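Local coordinates for Xaa-Pro Dipeptidase (Alteromonas macleodii, PDB 2QS8), which probably acts as a metal-dependent carboxypeptidase or dipeptidase of the amidohydrolase superfamily, hydrolysing the peptide bond that precedes a C-terminal residue, at residues 250-256 against 272-277; 276-282 against 339-344; 281-285 against 306-310. The contacts are given in a common frame with arbitrary orientation. Numbering follows the deposited sequence.

Contact 1. Residues 250-256 against 272-277; sequences VDSIEHG and TYYVPT. With MET (methionine), chain D.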
ATOM      1  N   VAL A 250     -10.262   6.297  22.046  1.00 24.80           N
ATOM      2  CA  VAL A 250      -9.179   5.657  22.775  1.00 24.54           C
ATOM      3  C   VAL A 250      -9.531   5.614  24.269  1.00 25.46           C
ATOM      4  O   VAL A 250     -10.396   6.355  24.725  1.00 25.73           O
ATOM      5  CB  VAL A 250      -7.830   6.384  22.545  1.00 23.37           C
ATOM      6  CG1 VAL A 250      -7.514   6.409  21.067  1.00 21.11           C
ATOM      7  CG2 VAL A 250      -7.882   7.798  23.088  1.00 21.13           C
ATOM      8  N   ASP A 251      -8.866   4.732  25.015  1.00 25.35           N
ATOM      9  CA  ASP A 251      -9.122   4.562  26.439  1.00 26.86           C
ATOM     10  C   ASP A 251      -8.469   5.600  27.344  1.00 26.92           C
ATOM     11  O   ASP A 251      -9.032   5.975  28.375  1.00 27.83           O
ATOM     12  CB  ASP A 251      -8.694   3.159  26.867  1.00 27.80           C
ATOM     13  CG  ASP A 251      -9.472   2.082  26.144  1.00 31.54           C
ATOM     14  OD1 ASP A 251     -10.614   1.793  26.559  1.00 36.58           O
ATOM     15  OD2 ASP A 251      -8.954   1.542  25.142  1.00 30.05           O
ATOM     16  N   SER A 252      -7.291   6.075  26.965  1.00 24.86           N
ATOM     17  CA  SER A 252      -6.614   7.056  27.790  1.00 25.38           C
ATOM     18  C   SER A 252      -5.647   7.966  27.035  1.00 26.24           C
ATOM     19  O   SER A 252      -5.086   7.599  25.998  1.00 25.88           O
ATOM     20  CB  SER A 252      -5.870   6.345  28.929  1.00 24.29           C
ATOM     21  OG  SER A 252      -4.862   5.485  28.432  1.00 23.04           O
ATOM     22  N   ILE A 253      -5.488   9.171  27.569  1.00 24.47           N
ATOM     23  CA  ILE A 253      -4.586  10.162  27.022  1.00 25.30           C
ATOM     24  C   ILE A 253      -3.461  10.314  28.050  1.00 26.49           C
ATOM     25  O   ILE A 253      -3.723  10.536  29.235  1.00 27.65           O
ATOM     26  CB  ILE A 253      -5.280  11.531  26.850  1.00 26.72           C
ATOM     27  CG1 ILE A 253      -6.395  11.449  25.798  1.00 23.43           C
ATOM     28  CG2 ILE A 253      -4.249  12.581  26.492  1.00 25.66           C
ATOM     29  CD1 ILE A 253      -5.927  10.995  24.433  1.00 22.47           C
ATOM     30  N   GLU A 254      -2.220  10.175  27.603  1.00 26.38           N
ATOM     31  CA  GLU A 254      -1.082  10.317  28.504  1.00 25.54           C
ATOM     32  C   GLU A 254      -0.530  11.733  28.384  1.00 24.49           C
ATOM     33  O   GLU A 254      -0.456  12.275  27.285  1.00 22.73           O
ATOM     34  CB  GLU A 254       0.009   9.305  28.137  1.00 26.42           C
ATOM     35  CG  GLU A 254      -0.503   7.906  27.773  1.00 26.92           C
ATOM     36  CD  GLU A 254      -1.203   7.189  28.925  1.00 28.29           C
ATOM     37  OE1 GLU A 254      -0.587   7.043  29.999  1.00 29.16           O
ATOM     38  OE2 GLU A 254      -2.366   6.764  28.747  1.00 26.97           O
ATOM     39  N   HIS A 255      -0.154  12.336  29.512  1.00 24.07           N
ATOM     40  CA  HIS A 255       0.404  13.695  29.534  1.00 23.89           C
ATOM     41  C   HIS A 255      -0.596  14.839  29.257  1.00 24.15           C
ATOM     42  O   HIS A 255      -0.753  15.740  30.083  1.00 24.52           O
ATOM     43  CB  HIS A 255       1.574  13.801  28.545  1.00 21.57           C
ATOM     44  CG  HIS A 255       2.444  12.585  28.501  1.00 21.74           C
ATOM     45  ND1 HIS A 255       3.011  12.031  29.627  1.00 23.40           N
ATOM     46  CD2 HIS A 255       2.835  11.808  27.466  1.00 21.72           C
ATOM     47  CE1 HIS A 255       3.716  10.966  29.287  1.00 22.49           C
ATOM     48  NE2 HIS A 255       3.623  10.809  27.982  1.00 23.14           N
ATOM     49  N   GLY A 256      -1.244  14.798  28.092  1.00 25.42           N
ATOM     50  CA  GLY A 256      -2.218  15.815  27.708  1.00 27.22           C
ATOM     51  C   GLY A 256      -1.847  17.244  28.069  1.00 28.57           C
ATOM     52  O   GLY A 256      -2.707  18.052  28.427  1.00 30.39           O
ATOM     53  N   THR A 272     -13.065   9.097  28.648  1.00 31.70           N
ATOM     54  CA  THR A 272     -11.647   8.805  28.436  1.00 30.05           C
ATOM     55  C   THR A 272     -10.850   9.094  29.703  1.00 29.45           C
ATOM     56  O   THR A 272     -11.114  10.081  30.378  1.00 28.54           O
ATOM     57  CB  THR A 272     -11.066   9.675  27.310  1.00 29.54           C
ATOM     58  OG1 THR A 272     -12.013   9.782  26.237  1.00 29.15           O
ATOM     59  CG2 THR A 272      -9.776   9.050  26.790  1.00 30.05           C
ATOM     60  N   TYR A 273      -9.879   8.244  30.025  1.00 30.43           N
ATOM     61  CA  TYR A 273      -9.051   8.454  31.215  1.00 31.28           C
ATOM     62  C   TYR A 273      -7.835   9.342  30.956  1.00 31.91           C
ATOM     63  O   TYR A 273      -7.210   9.255  29.903  1.00 31.66           O
ATOM     64  CB  TYR A 273      -8.570   7.118  31.791  1.00 31.56           C
ATOM     65  CG  TYR A 273      -9.516   6.513  32.809  1.00 32.63           C
ATOM     66  CD1 TYR A 273     -10.505   5.600  32.423  1.00 31.95           C
ATOM     67  CD2 TYR A 273      -9.427   6.860  34.159  1.00 32.08           C
ATOM     68  CE1 TYR A 273     -11.380   5.038  33.369  1.00 32.45           C
ATOM     69  CE2 TYR A 273     -10.296   6.311  35.112  1.00 34.09           C
ATOM     70  CZ  TYR A 273     -11.267   5.397  34.715  1.00 34.48           C
ATOM     71  OH  TYR A 273     -12.090   4.842  35.670  1.00 34.48           O
ATOM     72  N   TYR A 274      -7.524  10.207  31.924  1.00 32.07           N
ATOM     73  CA  TYR A 274      -6.379  11.104  31.834  1.00 30.82           C
ATOM     74  C   TYR A 274      -5.263  10.616  32.768  1.00 30.05           C
ATOM     75  O   TYR A 274      -5.461  10.514  33.973  1.00 29.53           O
ATOM     76  CB  TYR A 274      -6.775  12.538  32.218  1.00 32.38           C
ATOM     77  CG  TYR A 274      -5.617  13.531  32.224  1.00 34.79           C
ATOM     78  CD1 TYR A 274      -5.597  14.604  33.111  1.00 34.73           C
ATOM     79  CD2 TYR A 274      -4.557  13.406  31.330  1.00 35.39           C
ATOM     80  CE1 TYR A 274      -4.550  15.526  33.107  1.00 36.04           C
ATOM     81  CE2 TYR A 274      -3.510  14.320  31.316  1.00 36.07           C
ATOM     82  CZ  TYR A 274      -3.514  15.376  32.206  1.00 36.69           C
ATOM     83  OH  TYR A 274      -2.476  16.282  32.192  1.00 36.57           O
ATOM     84  N   VAL A 275      -4.100  10.309  32.195  1.00 28.36           N
ATOM     85  CA  VAL A 275      -2.930   9.848  32.949  1.00 25.92           C
ATOM     86  C   VAL A 275      -1.920  10.995  32.821  1.00 26.88           C
ATOM     87  O   VAL A 275      -1.172  11.077  31.851  1.00 25.89           O
ATOM     88  CB  VAL A 275      -2.348   8.575  32.331  1.00 24.97           C
ATOM     89  CG1 VAL A 275      -1.260   8.021  33.208  1.00 23.96           C
ATOM     90  CG2 VAL A 275      -3.434   7.564  32.130  1.00 22.87           C
ATOM     91  N   PRO A 276      -1.880  11.885  33.820  1.00 27.13           N
ATOM     92  CA  PRO A 276      -0.995  13.048  33.846  1.00 26.53           C
ATOM     93  C   PRO A 276       0.526  12.913  33.778  1.00 25.61           C
ATOM     94  O   PRO A 276       1.161  13.649  33.036  1.00 26.12           O
ATOM     95  CB  PRO A 276      -1.450  13.789  35.100  1.00 28.38           C
ATOM     96  CG  PRO A 276      -1.846  12.681  36.003  1.00 28.93           C
ATOM     97  CD  PRO A 276      -2.611  11.758  35.092  1.00 26.93           C
ATOM     98  N   THR A 277       1.109  11.991  34.529  1.00 24.57           N
ATOM     99  CA  THR A 277       2.566  11.851  34.569  1.00 24.70           C
ATOM    100  C   THR A 277       3.183  13.201  34.920  1.00 24.69           C
ATOM    101  O   THR A 277       4.079  13.699  34.225  1.00 25.14           O
ATOM    102  CB  THR A 277       3.181  11.355  33.223  1.00 25.45           C
ATOM    103  OG1 THR A 277       3.106  12.391  32.225  1.00 23.71           O
ATOM    104  CG2 THR A 277       2.467  10.093  32.756  1.00 23.15           C
TER
HETATM  105  N   MET D 600       7.989  10.855  27.613  1.00 39.57           N
HETATM  106  CA  MET D 600       7.274  12.145  27.381  1.00 38.07           C
HETATM  107  C   MET D 600       7.793  12.867  26.140  1.00 36.81           C
HETATM  108  O   MET D 600       7.036  13.688  25.584  1.00 35.27           O
HETATM  109  CB  MET D 600       7.441  13.055  28.596  1.00 41.37           C
HETATM  110  CG  MET D 600       6.694  14.354  28.473  1.00 44.20           C
HETATM  111  SD  MET D 600       6.746  15.256  29.982  1.00 50.81           S
HETATM  112  CE  MET D 600       5.718  14.222  30.985  1.00 47.95           C
HETATM  113  OXT MET D 600       8.952  12.606  25.750  1.00 34.66           O
HETATM  114  O   HOH W   1     -12.126   8.361  23.947  1.00 35.95           O

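Contact 2. Residues 276-282 against 339-344; sequences PTISAGE and KEFVYM. With MET (methionine), chain D.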
ATOM      1  N   PRO A 276      -1.880  11.885  33.820  1.00 27.13           N
ATOM      2  CA  PRO A 276      -0.995  13.048  33.846  1.00 26.53           C
ATOM      3  C   PRO A 276       0.526  12.913  33.778  1.00 25.61           C
ATOM      4  O   PRO A 276       1.161  13.649  33.036  1.00 26.12           O
ATOM      5  CB  PRO A 276      -1.450  13.789  35.100  1.00 28.38           C
ATOM      6  CG  PRO A 276      -1.846  12.681  36.003  1.00 28.93           C
ATOM      7  CD  PRO A 276      -2.611  11.758  35.092  1.00 26.93           C
ATOM      8  N   THR A 277       1.109  11.991  34.529  1.00 24.57           N
ATOM      9  CA  THR A 277       2.566  11.851  34.569  1.00 24.70           C
ATOM     10  C   THR A 277       3.183  13.201  34.920  1.00 24.69           C
ATOM     11  O   THR A 277       4.079  13.699  34.225  1.00 25.14           O
ATOM     12  CB  THR A 277       3.181  11.355  33.223  1.00 25.45           C
ATOM     13  OG1 THR A 277       3.106  12.391  32.225  1.00 23.71           O
ATOM     14  CG2 THR A 277       2.467  10.093  32.756  1.00 23.15           C
ATOM     15  N   ILE A 278       2.685  13.800  35.996  1.00 24.21           N
ATOM     16  CA  ILE A 278       3.201  15.088  36.443  1.00 25.77           C
ATOM     17  C   ILE A 278       4.697  14.978  36.754  1.00 27.18           C
ATOM     18  O   ILE A 278       5.471  15.860  36.398  1.00 27.76           O
ATOM     19  CB  ILE A 278       2.471  15.592  37.713  1.00 25.33           C
ATOM     20  CG1 ILE A 278       0.970  15.688  37.450  1.00 23.72           C
ATOM     21  CG2 ILE A 278       3.012  16.968  38.111  1.00 23.50           C
ATOM     22  CD1 ILE A 278       0.154  15.983  38.683  1.00 29.14           C
ATOM     23  N   SER A 279       5.089  13.885  37.407  1.00 28.15           N
ATOM     24  CA  SER A 279       6.486  13.652  37.771  1.00 29.67           C
ATOM     25  C   SER A 279       7.427  13.848  36.589  1.00 30.98           C
ATOM     26  O   SER A 279       8.375  14.627  36.665  1.00 31.55           O
ATOM     27  CB  SER A 279       6.671  12.232  38.309  1.00 30.02           C
ATOM     28  OG  SER A 279       5.993  12.048  39.535  1.00 33.09           O
ATOM     29  N   ALA A 280       7.163  13.125  35.507  1.00 32.50           N
ATOM     30  CA  ALA A 280       7.992  13.208  34.310  1.00 34.37           C
ATOM     31  C   ALA A 280       8.009  14.640  33.798  1.00 34.58           C
ATOM     32  O   ALA A 280       9.025  15.107  33.291  1.00 35.56           O
ATOM     33  CB  ALA A 280       7.464  12.264  33.228  1.00 33.51           C
ATOM     34  N   GLY A 281       6.877  15.322  33.931  1.00 34.53           N
ATOM     35  CA  GLY A 281       6.786  16.701  33.491  1.00 34.95           C
ATOM     36  C   GLY A 281       7.768  17.561  34.268  1.00 36.79           C
ATOM     37  O   GLY A 281       8.581  18.278  33.680  1.00 36.07           O
ATOM     38  N   GLU A 282       7.695  17.475  35.596  1.00 36.72           N
ATOM     39  CA  GLU A 282       8.577  18.234  36.474  1.00 36.81           C
ATOM     40  C   GLU A 282      10.035  17.834  36.236  1.00 36.08           C
ATOM     41  O   GLU A 282      10.944  18.653  36.382  1.00 35.13           O
ATOM     42  CB  GLU A 282       8.205  17.986  37.943  1.00 37.22           C
ATOM     43  CG  GLU A 282       6.811  18.453  38.330  1.00 38.71           C
ATOM     44  CD  GLU A 282       6.656  19.963  38.258  1.00 38.99           C
ATOM     45  OE1 GLU A 282       7.482  20.667  38.872  1.00 42.41           O
ATOM     46  OE2 GLU A 282       5.711  20.444  37.602  1.00 37.54           O
ATOM     47  N   LYS A 339       6.189   9.804  44.392  1.00 30.76           N
ATOM     48  CA  LYS A 339       6.225  11.260  44.275  1.00 30.08           C
ATOM     49  C   LYS A 339       5.041  11.811  43.484  1.00 30.36           C
ATOM     50  O   LYS A 339       4.619  12.952  43.702  1.00 28.45           O
ATOM     51  CB  LYS A 339       7.528  11.711  43.617  1.00 33.32           C
ATOM     52  CG  LYS A 339       8.762  11.322  44.399  1.00 34.29           C
ATOM     53  CD  LYS A 339      10.020  11.828  43.719  1.00 36.12           C
ATOM     54  CE  LYS A 339      11.269  11.381  44.458  1.00 36.12           C
ATOM     55  NZ  LYS A 339      12.485  11.955  43.819  1.00 37.33           N
ATOM     56  N   GLU A 340       4.514  11.000  42.566  1.00 27.58           N
ATOM     57  CA  GLU A 340       3.371  11.396  41.754  1.00 26.50           C
ATOM     58  C   GLU A 340       2.169  11.765  42.641  1.00 27.11           C
ATOM     59  O   GLU A 340       1.404  12.678  42.315  1.00 26.91           O
ATOM     60  CB  GLU A 340       2.996  10.257  40.798  1.00 25.31           C
ATOM     61  CG  GLU A 340       1.875  10.551  39.796  1.00 24.82           C
ATOM     62  CD  GLU A 340       2.249  11.587  38.738  1.00 26.53           C
ATOM     63  OE1 GLU A 340       3.444  11.942  38.630  1.00 28.34           O
ATOM     64  OE2 GLU A 340       1.337  12.042  38.007  1.00 24.61           O
ATOM     65  N   PHE A 341       2.003  11.047  43.751  1.00 26.54           N
ATOM     66  CA  PHE A 341       0.915  11.307  44.693  1.00 28.09           C
ATOM     67  C   PHE A 341       1.060  12.710  45.269  1.00 29.40           C
ATOM     68  O   PHE A 341       0.106  13.490  45.292  1.00 30.96           O
ATOM     69  CB  PHE A 341       0.930  10.304  45.851  1.00 26.84           C
ATOM     70  CG  PHE A 341       0.464   8.928  45.482  1.00 27.66           C
ATOM     71  CD1 PHE A 341      -0.800   8.723  44.950  1.00 27.12           C
ATOM     72  CD2 PHE A 341       1.298   7.833  45.663  1.00 27.67           C
ATOM     73  CE1 PHE A 341      -1.216   7.447  44.600  1.00 29.18           C
ATOM     74  CE2 PHE A 341       0.890   6.555  45.317  1.00 29.26           C
ATOM     75  CZ  PHE A 341      -0.367   6.361  44.785  1.00 28.90           C
ATOM     76  N   VAL A 342       2.263  13.026  45.736  1.00 28.73           N
ATOM     77  CA  VAL A 342       2.522  14.331  46.317  1.00 27.45           C
ATOM     78  C   VAL A 342       2.247  15.448  45.310  1.00 29.74           C
ATOM     79  O   VAL A 342       1.763  16.521  45.681  1.00 31.03           O
ATOM     80  CB  VAL A 342       3.974  14.431  46.805  1.00 26.61           C
ATOM     81  CG1 VAL A 342       4.178  15.750  47.552  1.00 24.89           C
ATOM     82  CG2 VAL A 342       4.308  13.232  47.681  1.00 25.02           C
ATOM     83  N   TYR A 343       2.554  15.192  44.041  1.00 28.59           N
ATOM     84  CA  TYR A 343       2.327  16.182  42.994  1.00 28.20           C
ATOM     85  C   TYR A 343       0.840  16.366  42.728  1.00 27.57           C
ATOM     86  O   TYR A 343       0.378  17.483  42.512  1.00 25.83           O
ATOM     87  CB  TYR A 343       3.042  15.777  41.697  1.00 29.86           C
ATOM     88  CG  TYR A 343       4.529  16.065  41.681  1.00 32.29           C
ATOM     89  CD1 TYR A 343       5.004  17.373  41.808  1.00 31.30           C
ATOM     90  CD2 TYR A 343       5.460  15.042  41.484  1.00 32.22           C
ATOM     91  CE1 TYR A 343       6.356  17.657  41.735  1.00 32.36           C
ATOM     92  CE2 TYR A 343       6.827  15.317  41.409  1.00 33.85           C
ATOM     93  CZ  TYR A 343       7.262  16.627  41.534  1.00 34.67           C
ATOM     94  OH  TYR A 343       8.604  16.920  41.442  1.00 36.93           O
HETATM   95  N   MSE A 344       0.092  15.270  42.750  1.00 27.09           N
HETATM   96  CA  MSE A 344      -1.337  15.325  42.508  1.00 27.93           C
HETATM   97  C   MSE A 344      -2.045  16.110  43.590  1.00 28.83           C
HETATM   98  O   MSE A 344      -2.978  16.866  43.311  1.00 28.52           O
HETATM   99  CB  MSE A 344      -1.896  13.912  42.432  1.00 25.41           C
HETATM  100  CG  MSE A 344      -1.341  13.167  41.255  1.00 23.24           C
HETATM  101 SE   MSE A 344      -2.053  11.376  41.219  1.00 26.79          SE
HETATM  102  CE  MSE A 344      -3.612  11.613  40.059  1.00 16.48           C
TER
HETATM  103  N   MET D 600       7.989  10.855  27.613  1.00 39.57           N
HETATM  104  CA  MET D 600       7.274  12.145  27.381  1.00 38.07           C
HETATM  105  C   MET D 600       7.793  12.867  26.140  1.00 36.81           C
HETATM  106  O   MET D 600       7.036  13.688  25.584  1.00 35.27           O
HETATM  107  CB  MET D 600       7.441  13.055  28.596  1.00 41.37           C
HETATM  108  CG  MET D 600       6.694  14.354  28.473  1.00 44.20           C
HETATM  109  SD  MET D 600       6.746  15.256  29.982  1.00 50.81           S
HETATM  110  CE  MET D 600       5.718  14.222  30.985  1.00 47.95           C
HETATM  111  OXT MET D 600       8.952  12.606  25.750  1.00 34.66           O
HETATM  112  O   HOH W   2       9.030  19.918  41.078  1.00 42.91           O

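Contact 3. Residues 281-285 against 306-310; sequences GEFVA and GPQIS. With MET (methionine), chain D.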
ATOM      1  N   GLY A 281       6.877  15.322  33.931  1.00 34.53           N
ATOM      2  CA  GLY A 281       6.786  16.701  33.491  1.00 34.95           C
ATOM      3  C   GLY A 281       7.768  17.561  34.268  1.00 36.79           C
ATOM      4  O   GLY A 281       8.581  18.278  33.680  1.00 36.07           O
ATOM      5  N   GLU A 282       7.695  17.475  35.596  1.00 36.72           N
ATOM      6  CA  GLU A 282       8.577  18.234  36.474  1.00 36.81           C
ATOM      7  C   GLU A 282      10.035  17.834  36.236  1.00 36.08           C
ATOM      8  O   GLU A 282      10.944  18.653  36.382  1.00 35.13           O
ATOM      9  CB  GLU A 282       8.205  17.986  37.943  1.00 37.22           C
ATOM     10  CG  GLU A 282       6.811  18.453  38.330  1.00 38.71           C
ATOM     11  CD  GLU A 282       6.656  19.963  38.258  1.00 38.99           C
ATOM     12  OE1 GLU A 282       7.482  20.667  38.872  1.00 42.41           O
ATOM     13  OE2 GLU A 282       5.711  20.444  37.602  1.00 37.54           O
ATOM     14  N   PHE A 283      10.247  16.573  35.867  1.00 35.31           N
ATOM     15  CA  PHE A 283      11.590  16.060  35.614  1.00 34.64           C
ATOM     16  C   PHE A 283      12.283  16.781  34.451  1.00 33.53           C
ATOM     17  O   PHE A 283      13.383  17.309  34.608  1.00 32.87           O
ATOM     18  CB  PHE A 283      11.541  14.564  35.309  1.00 36.25           C
ATOM     19  CG  PHE A 283      12.896  13.925  35.199  1.00 38.21           C
ATOM     20  CD1 PHE A 283      13.553  13.466  36.332  1.00 39.30           C
ATOM     21  CD2 PHE A 283      13.527  13.806  33.969  1.00 39.01           C
ATOM     22  CE1 PHE A 283      14.814  12.899  36.243  1.00 39.20           C
ATOM     23  CE2 PHE A 283      14.793  13.239  33.871  1.00 39.50           C
ATOM     24  CZ  PHE A 283      15.436  12.786  35.011  1.00 40.09           C
ATOM     25  N   VAL A 284      11.638  16.803  33.291  1.00 33.50           N
ATOM     26  CA  VAL A 284      12.236  17.443  32.132  1.00 34.49           C
ATOM     27  C   VAL A 284      12.366  18.952  32.305  1.00 35.77           C
ATOM     28  O   VAL A 284      13.260  19.568  31.724  1.00 35.76           O
ATOM     29  CB  VAL A 284      11.459  17.121  30.817  1.00 33.24           C
ATOM     30  CG1 VAL A 284      11.482  15.623  30.553  1.00 32.20           C
ATOM     31  CG2 VAL A 284      10.043  17.615  30.905  1.00 33.89           C
ATOM     32  N   ALA A 285      11.472  19.541  33.101  1.00 36.99           N
ATOM     33  CA  ALA A 285      11.570  20.970  33.354  1.00 40.48           C
ATOM     34  C   ALA A 285      12.867  21.318  34.071  1.00 39.64           C
ATOM     35  O   ALA A 285      13.669  22.087  33.591  1.00 40.30           O
ATOM     36  CB  ALA A 285      10.373  21.448  34.160  1.00 42.97           C
ATOM     37  N   GLY A 306       7.113  20.280  29.894  1.00 41.08           N
ATOM     38  CA  GLY A 306       7.193  19.947  31.308  1.00 41.84           C
ATOM     39  C   GLY A 306       6.462  20.787  32.361  1.00 42.19           C
ATOM     40  O   GLY A 306       5.727  20.233  33.176  1.00 41.30           O
ATOM     41  N   PRO A 307       6.647  22.117  32.382  1.00 42.04           N
ATOM     42  CA  PRO A 307       5.997  22.999  33.364  1.00 42.36           C
ATOM     43  C   PRO A 307       4.472  23.096  33.306  1.00 43.04           C
ATOM     44  O   PRO A 307       3.827  23.380  34.313  1.00 43.64           O
ATOM     45  CB  PRO A 307       6.647  24.360  33.099  1.00 41.01           C
ATOM     46  CG  PRO A 307       7.952  24.017  32.411  1.00 42.50           C
ATOM     47  CD  PRO A 307       7.553  22.885  31.512  1.00 42.37           C
ATOM     48  N   GLN A 308       3.906  22.859  32.127  1.00 42.60           N
ATOM     49  CA  GLN A 308       2.464  22.956  31.921  1.00 42.97           C
ATOM     50  C   GLN A 308       1.618  21.791  32.439  1.00 42.34           C
ATOM     51  O   GLN A 308       0.434  21.963  32.704  1.00 42.48           O
ATOM     52  CB  GLN A 308       2.185  23.162  30.429  1.00 43.64           C
ATOM     53  CG  GLN A 308       0.713  23.280  30.047  1.00 44.73           C
ATOM     54  CD  GLN A 308       0.021  24.452  30.716  1.00 45.48           C
ATOM     55  OE1 GLN A 308       0.508  25.582  30.665  1.00 46.41           O
ATOM     56  NE2 GLN A 308      -1.126  24.193  31.341  1.00 42.37           N
ATOM     57  N   ILE A 309       2.207  20.609  32.580  1.00 42.03           N
ATOM     58  CA  ILE A 309       1.436  19.457  33.039  1.00 40.62           C
ATOM     59  C   ILE A 309       0.752  19.662  34.392  1.00 39.24           C
ATOM     60  O   ILE A 309      -0.433  19.375  34.533  1.00 36.60           O
ATOM     61  CB  ILE A 309       2.310  18.187  33.073  1.00 39.94           C
ATOM     62  CG1 ILE A 309       2.730  17.827  31.643  1.00 40.66           C
ATOM     63  CG2 ILE A 309       1.535  17.027  33.681  1.00 38.02           C
ATOM     64  CD1 ILE A 309       3.558  16.561  31.526  1.00 37.88           C
ATOM     65  N   SER A 310       1.490  20.165  35.379  1.00 39.27           N
ATOM     66  CA  SER A 310       0.927  20.407  36.708  1.00 39.12           C
ATOM     67  C   SER A 310      -0.279  21.342  36.632  1.00 38.82           C
ATOM     68  O   SER A 310      -1.272  21.163  37.345  1.00 38.75           O
ATOM     69  CB  SER A 310       1.983  21.017  37.632  1.00 39.06           C
ATOM     70  OG  SER A 310       2.431  22.264  37.127  1.00 41.38           O
TER
HETATM   71  N   MET D 600       7.989  10.855  27.613  1.00 39.57           N
HETATM   72  CA  MET D 600       7.274  12.145  27.381  1.00 38.07           C
HETATM   73  C   MET D 600       7.793  12.867  26.140  1.00 36.81           C
HETATM   74  O   MET D 600       7.036  13.688  25.584  1.00 35.27           O
HETATM   75  CB  MET D 600       7.441  13.055  28.596  1.00 41.37           C
HETATM   76  CG  MET D 600       6.694  14.354  28.473  1.00 44.20           C
HETATM   77  SD  MET D 600       6.746  15.256  29.982  1.00 50.81           S
HETATM   78  CE  MET D 600       5.718  14.222  30.985  1.00 47.95           C
HETATM   79  OXT MET D 600       8.952  12.606  25.750  1.00 34.66           O

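Contact 1. Residues 250-256 against 272-277
Strands 252-253 and 273-275, joined through helix 261-270, form a beta-alpha-beta unit of the TIM barrel. They run parallel, and the main-chain bonds alternate across the pair: Tyr273 N to Asp251 O (2.9 Å), Ile253 N to Tyr273 O (2.9 Å), Val275 N to Ile253 O (3.0 Å) and His255 N to Val275 O (2.8 Å). Ser252, Glu254, Tyr273 and Val275 share one face. Ser252 adopts the p rotamer, which lets OG donate to Glu254 OE2 (2.8 Å), while Glu254 folds back through m chi1 and chi2 until OE1 lies 3.3 Å from Val275 CB. This carboxylate also serves Arg111 and His69, so a buried acid is well compensated. The Tyr273 phenol extends past the pair, its OH hydrogen-bonded to Glu361. On the other face, Ile253 supplies a branched apolar chain that packs on Met242 and Ile246 of helix 239-248. Tyr274, in the t rotamer, reaches back across the pair to give its OH to His255 O (2.8 Å). His255 itself has positive phi and centres a classic gamma turn, Gly256 N bonding to Glu254 O (2.8 Å). Gly256 suits the next place, as its phi is also positive and a beta carbon would crowd the Tyr274 ring. The turn presents the imidazole to the active site, where the bound methionine's CB sits over one face of the ring and a magnesium ion lies about 4 Å from the nearest side-chain atom. His255 ND1 donates to Thr277 OG1 (2.6 Å), and that hydroxyl in turn donates a very short hydrogen bond, 2.5 Å, to Pro276 O.

Contact 2. Residues 276-282 against 339-344
Helix 278-282 and helix 339-344 cross almost at a right angle, 89° between their N-to-C directions, with the short axes 9.4 Å apart at closest approach. The backbones come nearest at Ser279 and Glu340, whose CA atoms are 5.5 Å apart. Just before the first helix, Thr277 takes a left-handed conformation (phi/psi 54/51) at the N-cap position, but its hydroxyl turns to Pro276 O and does not bond to the helix. The amides of the first turn therefore find an acceptor elsewhere. Glu340, with chi1 t and chi2 p, sends its carboxylate to them: OE2 accepts from Ile278 N (3.0 Å), and OE1 from Ser279 N (2.8 Å) and from Ser279 OG (2.7 Å). An acid suits this place because it offers two acceptors to a helix start, where the dipole is positive, and a small serine adds a hydroxyl donor beside its own amide. Apolar packing flanks this polar centre. Ile278 CG2 meets Tyr343 CB at 3.8 Å, and Ile278 CD1 meets the CG of selenomethionine Met344 at 4.1 Å, while Phe313 of helix 299-319 lies against both Ile278 and Met344. Farther out, Glu282 CG rests 3.5 Å from Tyr343 CE1, and a water joins Glu282 OE1 (2.8 Å) to Tyr343 OH (3.0 Å). Thr277 and Ala280 point away from helix 339-344, and their OG1 and CB atoms, with Gly281 N, lie against CE of the bound methionine. This helix start follows the C-terminal end of strand 273-275, where TIM-barrel enzymes keep their active sites, and lines the methionine pocket.

Contact 3. Residues 281-285 against 306-310
One wall of the pocket for the bound methionine's side chain is built where helix 278-287 meets helix 299-319. The local segments run roughly antiparallel, 147° between their directions, and their axes approach to 7.5 Å, close for two helices. Glycine makes this possible on both sides: the CA atoms of Gly281 and Gly306 are 3.9 Å apart, and Gly281 O lies 3.2 Å from Gly306 CA. A beta carbon on Gly281 would clash with Ile309 CD1, and one on Gly306 would run into Gly281 O and Val284 CG2. Around this backbone contact the side chains stay compact. Val284 CG2 packs at 3.7 Å on Gly306 CA, and Ala285 CB touches Pro307 CG at 3.9 Å, a methyl against the puckered proline ring at the exposed margin. Helix 299-319 is kinked here: Pro307 has no amide hydrogen to give to the preceding turn, and Ser310 N makes no such bond either. Ser310 OG donates a weak hydrogen bond to Pro307 O (3.3 Å), while its CB lies 3.8 Å from Glu282 OE2. Ile309 points inward, its CD1 reaching both Gly281 CA (3.8 Å) and the ligand's CE (3.2 Å); Gly281 N is 3.4 Å from that same methyl. An apolar branched chain beside a bare glycine gives a snug, greasy end to a pocket that holds a thioether, at the mouth of the TIM barrel.

How the contacts relate
Followed from the N terminus, contact 1 comes first and is local: it closes the loop carrying helix 261-270 and pairs neighbouring barrel strands. Its second segment runs straight into the first of contact 2 through Pro276 and Thr277, so the strand 273-275 leads directly into helix 278-287. From that helix two closures start. Contact 3 is the shorter, folding helix 299-319 back on it; contact 2 spans farther, to helix 339-346, and so encompasses the loop of contact 3. The two share Gly281 and Glu282. Ile309 of contact 3 packs with CG2 on Pro276 O at 3.5 Å. All three contacts touch the bound methionine.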